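Aldose 1-epimerase (Escherichia coli, PDB 3NRE) probably interconverts the alpha and beta anomers of aldose sugars. Local coordinates at residues F236-D239 and G245-F248. Sequence-based numbering, arbitrary orientation.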
loop_
_atom_site.group_PDB
_atom_site.type_symbol
_atom_site.label_atom_id
_atom_site.label_comp_id
_atom_site.label_asym_id
_atom_site.label_seq_id
_atom_site.Cartn_x
_atom_site.Cartn_y
_atom_site.Cartn_z
ATOM N N PHE A 236 5.256 -8.866 0.260
ATOM C CA PHE A 236 6.332 -8.852 1.218
ATOM C C PHE A 236 6.155 -9.953 2.262
ATOM O O PHE A 236 5.097 -10.050 2.888
ATOM C CB PHE A 236 6.412 -7.460 1.907
ATOM C CG PHE A 236 7.547 -7.372 2.851
ATOM C CD1 PHE A 236 8.824 -7.561 2.386
ATOM C CD2 PHE A 236 7.357 -7.157 4.182
ATOM C CE1 PHE A 236 9.889 -7.526 3.236
ATOM C CE2 PHE A 236 8.439 -7.127 5.071
ATOM C CZ PHE A 236 9.702 -7.294 4.594
ATOM N N VAL A 237 7.191 -10.778 2.431
ATOM C CA VAL A 237 7.374 -11.716 3.542
ATOM C C VAL A 237 8.778 -11.420 4.047
ATOM O O VAL A 237 9.738 -11.375 3.271
ATOM C CB VAL A 237 7.301 -13.185 3.133
ATOM C CG1 VAL A 237 7.458 -14.089 4.380
ATOM C CG2 VAL A 237 5.994 -13.456 2.420
ATOM N N SER A 238 8.901 -11.219 5.343
ATOM C CA SER A 238 10.211 -10.914 5.934
ATOM C C SER A 238 11.040 -12.182 6.245
ATOM O O SER A 238 10.731 -13.262 5.758
ATOM C CB SER A 238 9.978 -9.988 7.140
ATOM O OG SER A 238 11.153 -9.310 7.554
ATOM N N ASP A 239 12.123 -12.078 7.009
ATOM C CA ASP A 239 12.945 -13.252 7.386
ATOM C C ASP A 239 13.597 -12.975 8.730
ATOM O O ASP A 239 13.972 -11.817 8.987
ATOM C CB ASP A 239 14.040 -13.511 6.338
ATOM C CG ASP A 239 14.917 -14.748 6.666
ATOM O OD1 ASP A 239 14.383 -15.797 7.043
ATOM O OD2 ASP A 239 16.150 -14.669 6.512
ATOM N N GLY A 245 13.088 -9.986 15.378
ATOM C CA GLY A 245 11.779 -10.243 15.995
ATOM C C GLY A 245 10.692 -10.733 15.036
ATOM O O GLY A 245 9.502 -10.378 15.223
ATOM N N TYR A 246 11.075 -11.524 14.014
ATOM C CA TYR A 246 10.112 -11.966 12.993
ATOM C C TYR A 246 9.905 -13.464 12.962
ATOM O O TYR A 246 10.854 -14.234 12.792
ATOM C CB TYR A 246 10.489 -11.444 11.602
ATOM C CG TYR A 246 9.491 -11.761 10.515
ATOM C CD1 TYR A 246 8.269 -11.110 10.439
ATOM C CD2 TYR A 246 9.778 -12.699 9.535
ATOM C CE1 TYR A 246 7.367 -11.406 9.449
ATOM C CE2 TYR A 246 8.860 -12.984 8.501
ATOM C CZ TYR A 246 7.672 -12.359 8.480
ATOM O OH TYR A 246 6.791 -12.621 7.461
ATOM N N ALA A 247 8.638 -13.872 13.101
ATOM C CA ALA A 247 8.282 -15.280 13.230
ATOM C C ALA A 247 7.268 -15.690 12.180
ATOM O O ALA A 247 6.475 -16.594 12.418
ATOM C CB ALA A 247 7.712 -15.534 14.620
ATOM N N PHE A 248 7.278 -15.005 11.033
ATOM C CA PHE A 248 6.338 -15.286 9.937
ATOM C C PHE A 248 4.908 -15.071 10.438
ATOM O O PHE A 248 4.022 -15.871 10.169
ATOM C CB PHE A 248 6.524 -16.730 9.395
ATOM C CG PHE A 248 7.842 -16.948 8.697
ATOM C CD1 PHE A 248 8.094 -16.369 7.478
ATOM C CD2 PHE A 248 8.830 -17.749 9.277
ATOM C CE1 PHE A 248 9.309 -16.548 6.834
ATOM C CE2 PHE A 248 10.063 -17.937 8.646
ATOM C CZ PHE A 248 10.303 -17.341 7.419
#
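The aromatic ring of Y246 lies against S238 and turns one face to it: S238 CB sits 3.4 Å from the centroid of the Y246 ring, 9° off the ring normal, a CH-pi contact almost directly over the centre. The opposite face is filled by the chain of its own segment, the backbone N of F248 standing 3.5 Å above the plane of the Y246 ring, which is thus held between a serine methylene and a peptide group. With CG anti to the backbone N (chi1 -175°), Y246 extends across the loop, and Y246 CE2 comes within 3.2 Å of S238 C. One branch of V237 meets both aromatics at their edges. V237 CG1 lies near the plane of each ring, in van der Waals contact with Y246 OH at 3.5 Å and in apolar contact with F248 CD1 at 3.9 Å. Polar contact is slighter. S238 N gives a weak, bent hydrogen bond to Y246 OH (3.3 Å, 147° at the hydrogen), whereas the stronger partner of the hydroxyl is the carbonyl oxygen of F250, at the start of the next strand. S238 O is buried 3.7 Å from F248 CE1 and finds no hydrogen-bond partner. An alanine in place of Y246 is likely to leave S238 CB without its ring face and the F250 carbonyl without its hydroxyl mate, opening a gap inside the loop. In this mainly beta fold, a buried tyrosine thus packs back from the loop between the antiparallel neighbours 232-237 and 250-256 onto the end of the first. Packing on both faces probably sets the plane of its ring, while its hydroxyl bonds to F250 O at the start of strand 250-256 and, weakly, to S238 N just after strand 232-237.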